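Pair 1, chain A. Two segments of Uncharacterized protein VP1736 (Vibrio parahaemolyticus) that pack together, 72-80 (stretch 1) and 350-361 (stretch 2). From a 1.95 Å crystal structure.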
# COMPACT_ATOMS: atom_id res chain seq x y z
N PRO A 72 17.88 -11.91 -8.06
CA PRO A 72 18.60 -11.88 -6.77
C PRO A 72 17.78 -11.98 -5.47
O PRO A 72 18.31 -12.45 -4.45
CB PRO A 72 19.34 -10.54 -6.79
CG PRO A 72 18.88 -9.84 -8.01
CD PRO A 72 18.38 -10.86 -8.96
N THR A 73 16.53 -11.52 -5.48
CA THR A 73 15.68 -11.66 -4.30
C THR A 73 14.47 -12.57 -4.55
O THR A 73 13.54 -12.61 -3.74
CB THR A 73 15.22 -10.29 -3.68
OG1 THR A 73 14.37 -9.60 -4.58
CG2 THR A 73 16.41 -9.42 -3.32
N MSE A 74 14.48 -13.32 -5.66
CA MSE A 74 13.43 -14.30 -5.91
C MSE A 74 13.35 -15.25 -4.72
O MSE A 74 14.37 -15.74 -4.25
CB MSE A 74 13.69 -15.08 -7.20
CG MSE A 74 12.56 -16.02 -7.56
SE MSE A 74 11.08 -15.13 -8.47
CE MSE A 74 11.80 -15.26 -10.29
N ASN A 75 12.14 -15.47 -4.21
CA ASN A 75 11.93 -16.34 -3.04
C ASN A 75 10.58 -17.03 -3.09
O ASN A 75 9.61 -16.49 -3.63
CB ASN A 75 12.08 -15.57 -1.72
CG ASN A 75 11.07 -14.43 -1.58
OD1 ASN A 75 11.32 -13.29 -1.99
ND2 ASN A 75 9.93 -14.73 -0.98
N SER A 76 10.53 -18.23 -2.52
CA SER A 76 9.30 -18.99 -2.48
C SER A 76 8.65 -18.87 -1.11
O SER A 76 9.28 -19.11 -0.08
CB SER A 76 9.54 -20.46 -2.81
OG SER A 76 9.84 -20.59 -4.18
N ASN A 77 7.37 -18.51 -1.13
CA ASN A 77 6.60 -18.42 0.09
C ASN A 77 5.27 -19.15 -0.10
O ASN A 77 4.43 -18.69 -0.88
CB ASN A 77 6.36 -16.95 0.46
CG ASN A 77 5.65 -16.81 1.80
OD1 ASN A 77 4.66 -16.07 1.93
ND2 ASN A 77 6.15 -17.51 2.79
N PRO A 78 5.08 -20.29 0.59
CA PRO A 78 3.77 -20.94 0.47
C PRO A 78 2.70 -20.18 1.26
O PRO A 78 2.97 -19.65 2.35
CB PRO A 78 4.00 -22.36 1.05
CG PRO A 78 5.37 -22.35 1.68
CD PRO A 78 5.97 -20.97 1.55
N ALA A 79 1.50 -20.12 0.70
CA ALA A 79 0.39 -19.43 1.33
C ALA A 79 -0.02 -20.11 2.63
O ALA A 79 -0.01 -21.34 2.73
CB ALA A 79 -0.79 -19.36 0.38
N THR A 80 -0.37 -19.30 3.62
CA THR A 80 -0.93 -19.76 4.89
C THR A 80 -2.28 -20.41 4.64
O THR A 80 -2.50 -21.56 5.01
CB THR A 80 -1.04 -18.61 5.89
OG1 THR A 80 0.28 -18.19 6.25
CG2 THR A 80 -1.78 -19.03 7.15
N LEU A 350 -1.32 -10.68 1.56
CA LEU A 350 -2.62 -10.92 0.92
C LEU A 350 -2.63 -12.18 0.07
O LEU A 350 -3.59 -12.96 0.12
CB LEU A 350 -3.05 -9.69 0.10
CG LEU A 350 -3.29 -8.40 0.90
CD1 LEU A 350 -3.18 -7.17 0.01
CD2 LEU A 350 -4.62 -8.42 1.65
N LEU A 351 -1.55 -12.40 -0.70
CA LEU A 351 -1.41 -13.65 -1.48
C LEU A 351 -1.50 -14.88 -0.58
O LEU A 351 -2.09 -15.91 -0.95
CB LEU A 351 -0.08 -13.68 -2.23
CG LEU A 351 0.12 -12.78 -3.45
CD1 LEU A 351 1.46 -13.11 -4.08
CD2 LEU A 351 -1.02 -12.89 -4.48
N SER A 352 -0.91 -14.76 0.60
CA SER A 352 -0.88 -15.84 1.55
C SER A 352 -2.28 -16.09 2.08
O SER A 352 -2.68 -17.25 2.26
CB SER A 352 0.10 -15.52 2.69
OG SER A 352 0.40 -16.66 3.49
N LEU A 353 -3.03 -15.01 2.31
CA LEU A 353 -4.41 -15.12 2.81
C LEU A 353 -5.39 -15.68 1.79
O LEU A 353 -6.39 -16.33 2.16
CB LEU A 353 -4.91 -13.76 3.31
CG LEU A 353 -4.43 -13.34 4.69
CD1 LEU A 353 -4.61 -11.84 4.91
CD2 LEU A 353 -5.14 -14.15 5.77
N ILE A 354 -5.14 -15.43 0.51
CA ILE A 354 -6.07 -15.86 -0.55
C ILE A 354 -5.77 -17.26 -1.10
O ILE A 354 -6.47 -17.75 -1.99
CB ILE A 354 -6.21 -14.82 -1.70
CG1 ILE A 354 -4.89 -14.64 -2.47
CG2 ILE A 354 -6.75 -13.48 -1.16
CD1 ILE A 354 -5.03 -13.85 -3.76
N GLY A 355 -4.71 -17.87 -0.58
CA GLY A 355 -4.33 -19.22 -0.97
C GLY A 355 -3.44 -19.33 -2.20
O GLY A 355 -3.44 -20.35 -2.87
N VAL A 356 -2.69 -18.27 -2.50
CA VAL A 356 -1.78 -18.31 -3.66
C VAL A 356 -0.33 -18.41 -3.24
O VAL A 356 0.20 -17.48 -2.60
CB VAL A 356 -1.99 -17.09 -4.62
CG1 VAL A 356 -0.97 -17.11 -5.75
CG2 VAL A 356 -3.40 -17.11 -5.20
N ASP A 357 0.32 -19.52 -3.60
CA ASP A 357 1.76 -19.70 -3.37
C ASP A 357 2.53 -18.68 -4.21
O ASP A 357 2.21 -18.47 -5.38
CB ASP A 357 2.23 -21.11 -3.76
CG ASP A 357 1.78 -22.19 -2.76
OD1 ASP A 357 1.97 -23.38 -3.09
OD2 ASP A 357 1.26 -21.86 -1.68
N ALA A 358 3.55 -18.07 -3.60
CA ALA A 358 4.22 -16.91 -4.17
C ALA A 358 5.72 -17.10 -4.36
O ALA A 358 6.49 -16.95 -3.40
CB ALA A 358 3.95 -15.66 -3.31
N LYS A 359 6.13 -17.40 -5.58
CA LYS A 359 7.53 -17.39 -5.97
C LYS A 359 7.80 -16.04 -6.63
O LYS A 359 7.53 -15.87 -7.82
CB LYS A 359 7.85 -18.55 -6.94
CG LYS A 359 9.31 -18.57 -7.40
CD LYS A 359 9.67 -19.85 -8.15
CE LYS A 359 11.18 -20.03 -8.28
NZ LYS A 359 11.48 -21.33 -8.96
N THR A 360 8.28 -15.08 -5.86
CA THR A 360 8.41 -13.71 -6.35
C THR A 360 9.69 -13.08 -5.81
O THR A 360 10.30 -13.61 -4.87
CB THR A 360 7.20 -12.83 -5.93
OG1 THR A 360 7.42 -12.27 -4.64
CG2 THR A 360 5.89 -13.63 -5.95
N PRO A 361 10.11 -11.94 -6.40
CA PRO A 361 11.25 -11.22 -5.85
C PRO A 361 10.88 -10.26 -4.72
O PRO A 361 11.74 -9.52 -4.26
CB PRO A 361 11.79 -10.46 -7.06
CG PRO A 361 10.58 -10.17 -7.86
CD PRO A 361 9.71 -11.40 -7.71
O HOH W 1 1.81 -16.77 -0.65

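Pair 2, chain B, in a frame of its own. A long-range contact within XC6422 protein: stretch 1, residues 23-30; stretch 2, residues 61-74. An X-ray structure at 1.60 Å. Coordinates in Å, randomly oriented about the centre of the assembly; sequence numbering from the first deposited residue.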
# COMPACT_ATOMS: atom_id res chain seq x y z
N ASP B 23 -6.58 -7.24 -24.44
CA ASP B 23 -6.84 -7.66 -23.06
C ASP B 23 -6.84 -6.41 -22.21
O ASP B 23 -5.90 -5.61 -22.27
CB ASP B 23 -5.73 -8.58 -22.56
CG ASP B 23 -5.63 -9.86 -23.34
OD1 ASP B 23 -4.54 -10.45 -23.32
OD2 ASP B 23 -6.63 -10.28 -23.96
N VAL B 24 -7.88 -6.25 -21.40
CA VAL B 24 -8.02 -5.09 -20.55
C VAL B 24 -8.36 -5.49 -19.11
O VAL B 24 -9.02 -6.50 -18.88
CB VAL B 24 -9.12 -4.14 -21.09
CG1 VAL B 24 -9.38 -2.99 -20.13
CG2 VAL B 24 -8.70 -3.60 -22.45
N ALA B 25 -7.88 -4.70 -18.16
CA ALA B 25 -8.18 -4.96 -16.75
C ALA B 25 -8.49 -3.61 -16.12
O ALA B 25 -7.74 -2.66 -16.29
CB ALA B 25 -7.00 -5.61 -16.05
N VAL B 26 -9.61 -3.53 -15.41
CA VAL B 26 -10.01 -2.30 -14.74
C VAL B 26 -9.96 -2.56 -13.24
O VAL B 26 -10.65 -3.45 -12.74
CB VAL B 26 -11.44 -1.89 -15.13
CG1 VAL B 26 -11.83 -0.62 -14.39
CG2 VAL B 26 -11.53 -1.68 -16.64
N ASP B 27 -9.12 -1.80 -12.54
CA ASP B 27 -8.99 -1.94 -11.09
C ASP B 27 -9.65 -0.73 -10.43
O ASP B 27 -9.25 0.41 -10.68
CB ASP B 27 -7.52 -1.98 -10.65
CG ASP B 27 -6.65 -2.88 -11.52
OD1 ASP B 27 -7.04 -4.03 -11.81
OD2 ASP B 27 -5.54 -2.43 -11.88
N LEU B 28 -10.66 -0.96 -9.60
CA LEU B 28 -11.35 0.14 -8.92
C LEU B 28 -10.46 0.73 -7.82
O LEU B 28 -9.53 0.08 -7.35
CB LEU B 28 -12.68 -0.34 -8.34
CG LEU B 28 -13.73 -0.65 -9.41
CD1 LEU B 28 -14.97 -1.26 -8.77
CD2 LEU B 28 -14.08 0.63 -10.15
N PRO B 29 -10.74 1.97 -7.41
CA PRO B 29 -9.94 2.61 -6.36
C PRO B 29 -9.98 1.92 -5.01
O PRO B 29 -10.87 1.12 -4.72
CB PRO B 29 -10.50 4.03 -6.32
CG PRO B 29 -11.90 3.83 -6.69
CD PRO B 29 -11.82 2.87 -7.85
N GLU B 30 -8.99 2.24 -4.18
CA GLU B 30 -8.88 1.68 -2.84
C GLU B 30 -10.12 2.04 -2.03
O GLU B 30 -10.63 3.16 -2.13
CB GLU B 30 -7.64 2.24 -2.15
CG GLU B 30 -7.38 1.74 -0.73
CD GLU B 30 -6.56 0.46 -0.71
OE1 GLU B 30 -7.07 -0.60 -1.13
OE2 GLU B 30 -5.39 0.52 -0.27
N ALA B 61 2.39 0.50 -9.96
CA ALA B 61 2.06 1.85 -10.39
C ALA B 61 0.55 1.97 -10.33
O ALA B 61 0.02 3.01 -9.92
CB ALA B 61 2.55 2.10 -11.82
N ALA B 62 -0.14 0.91 -10.72
CA ALA B 62 -1.60 0.91 -10.70
C ALA B 62 -2.10 1.01 -9.27
O ALA B 62 -3.02 1.78 -8.98
CB ALA B 62 -2.14 -0.37 -11.36
N ARG B 63 -1.48 0.25 -8.37
CA ARG B 63 -1.88 0.25 -6.97
C ARG B 63 -1.65 1.62 -6.34
O ARG B 63 -2.46 2.09 -5.54
CB ARG B 63 -1.08 -0.80 -6.19
CG ARG B 63 -1.58 -1.03 -4.77
CD ARG B 63 -0.75 -2.09 -4.09
NE ARG B 63 -0.61 -3.29 -4.92
CZ ARG B 63 0.21 -4.30 -4.63
NH1 ARG B 63 0.96 -4.24 -3.53
NH2 ARG B 63 0.30 -5.35 -5.43
N ALA B 64 -0.53 2.25 -6.69
CA ALA B 64 -0.19 3.56 -6.17
C ALA B 64 -1.27 4.58 -6.48
O ALA B 64 -1.61 5.43 -5.65
CB ALA B 64 1.14 4.01 -6.76
N LEU B 65 -1.83 4.50 -7.69
CA LEU B 65 -2.87 5.43 -8.11
C LEU B 65 -4.22 5.07 -7.49
O LEU B 65 -4.99 5.95 -7.12
CB LEU B 65 -2.97 5.44 -9.63
CG LEU B 65 -1.72 5.94 -10.35
CD1 LEU B 65 -1.90 5.79 -11.85
CD2 LEU B 65 -1.46 7.39 -9.98
N ARG B 66 -4.51 3.77 -7.39
CA ARG B 66 -5.77 3.32 -6.80
C ARG B 66 -5.87 3.79 -5.35
O ARG B 66 -6.95 4.16 -4.87
CB ARG B 66 -5.85 1.79 -6.83
CG ARG B 66 -5.89 1.20 -8.22
CD ARG B 66 -5.71 -0.32 -8.19
NE ARG B 66 -6.84 -1.00 -7.55
CZ ARG B 66 -6.87 -2.31 -7.30
NH1 ARG B 66 -7.94 -2.85 -6.73
NH2 ARG B 66 -5.83 -3.07 -7.60
N GLU B 67 -4.74 3.77 -4.65
CA GLU B 67 -4.71 4.18 -3.25
C GLU B 67 -4.98 5.67 -3.09
O GLU B 67 -5.23 6.16 -1.99
CB GLU B 67 -3.36 3.82 -2.62
CG GLU B 67 -3.11 2.31 -2.57
CD GLU B 67 -1.78 1.94 -1.93
OE1 GLU B 67 -0.93 2.84 -1.75
OE2 GLU B 67 -1.58 0.75 -1.61
N LEU B 68 -4.94 6.40 -4.21
CA LEU B 68 -5.22 7.83 -4.19
C LEU B 68 -6.66 8.09 -4.64
O LEU B 68 -7.06 9.24 -4.80
CB LEU B 68 -4.25 8.57 -5.11
CG LEU B 68 -2.77 8.52 -4.70
CD1 LEU B 68 -1.97 9.34 -5.68
CD2 LEU B 68 -2.60 9.04 -3.29
N GLY B 69 -7.41 7.01 -4.84
CA GLY B 69 -8.81 7.13 -5.25
C GLY B 69 -9.03 7.15 -6.75
O GLY B 69 -10.11 7.50 -7.23
N ILE B 70 -8.01 6.77 -7.51
CA ILE B 70 -8.10 6.76 -8.96
C ILE B 70 -8.42 5.38 -9.52
O ILE B 70 -7.86 4.38 -9.07
CB ILE B 70 -6.77 7.27 -9.57
CG1 ILE B 70 -6.55 8.73 -9.19
CG2 ILE B 70 -6.78 7.10 -11.09
CD1 ILE B 70 -5.17 9.27 -9.53
N THR B 71 -9.33 5.32 -10.49
CA THR B 71 -9.68 4.05 -11.14
C THR B 71 -8.58 3.82 -12.17
O THR B 71 -8.23 4.72 -12.93
CB THR B 71 -11.04 4.14 -11.86
OG1 THR B 71 -12.07 4.42 -10.90
CG2 THR B 71 -11.37 2.83 -12.57
N VAL B 72 -8.04 2.60 -12.21
CA VAL B 72 -6.95 2.33 -13.13
C VAL B 72 -7.24 1.26 -14.17
O VAL B 72 -7.85 0.24 -13.87
CB VAL B 72 -5.67 1.95 -12.36
CG1 VAL B 72 -5.29 3.07 -11.41
CG2 VAL B 72 -5.88 0.67 -11.58
N VAL B 73 -6.81 1.53 -15.39
CA VAL B 73 -7.00 0.59 -16.49
C VAL B 73 -5.65 0.11 -16.99
O VAL B 73 -4.76 0.91 -17.27
CB VAL B 73 -7.74 1.26 -17.67
CG1 VAL B 73 -7.85 0.28 -18.84
CG2 VAL B 73 -9.13 1.70 -17.23
N ARG B 74 -5.50 -1.21 -17.06
CA ARG B 74 -4.28 -1.82 -17.57
C ARG B 74 -4.70 -2.58 -18.83
O ARG B 74 -5.88 -2.92 -18.99
CB ARG B 74 -3.69 -2.81 -16.55
CG ARG B 74 -3.09 -2.14 -15.33
CD ARG B 74 -2.62 -3.17 -14.32
NE ARG B 74 -3.75 -3.84 -13.67
CZ ARG B 74 -3.99 -5.15 -13.71
NH1 ARG B 74 -5.04 -5.64 -13.08
NH2 ARG B 74 -3.18 -5.97 -14.38

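Pairs 1 and 2 share one backbone arrangement: a helix leads through a turn to a glycine with positive phi, the chain turns into a strand, and that strand pairs antiparallel with a second strand whose continuation passes back over the helix end. Fourteen central residues superpose with an RMSD of 0.8 Å, and in both pairs the strand directions differ by 164°. The register is common. N75(A), S76(A) and N77(A) match A25(B), V26(B) and D27(B), and they face T360(A), K359(A) and A358(A) in pair 1 and the matching R74(B), V73(B) and V72(B) in pair 2. Main-chain bonds repeat at the outer two bridges: N77(A) N to A358(A) O is 2.9 Å and D27(B) N to V72(B) O is 2.7 Å. G355(A) and G69(B) coincide; both have positive phi, where a CB would be jammed against the preceding carbonyl oxygen.

The side chains on this shared frame differ. On the face carrying N77(A) and A358(A), pair 1 places small or uncharged groups, whereas the equivalent face of pair 2 holds a salt bridge: R74(B) NH1 reaches D27(B) OD1 at 2.9 Å and R74(B) NE reaches D27(B) OD2 at 2.9 Å. The arginine thus folds back across its own bridge partner, A25(B), whose CB lies over one face of the guanidinium. On the other face, S76(A) OG rests 3.8 Å from K359(A) CG, while V26(B) CG2 meets V73(B) CG2 at 4.2 Å, an apolar contact extended by V24(B) CG1 and V73(B) CG1 at 3.8 Å.

Beyond the strands, both pairs tie the departing chain to the helix end, but with different atoms. In pair 1, T80(A) N donates to the side chain of S352(A), with OG at 2.8 Å; at the matching positions of pair 2, E30(B) N donates to the main chain of R66(B), with O at 2.9 Å. The R66(B) side chain makes a separate contact: its NE donates to L28(B) O at 2.9 Å, and D27(B) CB lies over one guanidinium face. Pair 1 instead uses D357(A), whose OD2 accepts from A79(A) N at 3.0 Å. The matching site of that amide in pair 2 is P29(B), which has no N-H to give; its ring packs instead, with CD 3.4 Å from T71(B) OG1 and CB 3.5 Å from G69(B) C. A79(A) CB fills the corresponding place, 3.7 Å from G355(A) C. The buried areas are similar, 697 Å² and 746 Å².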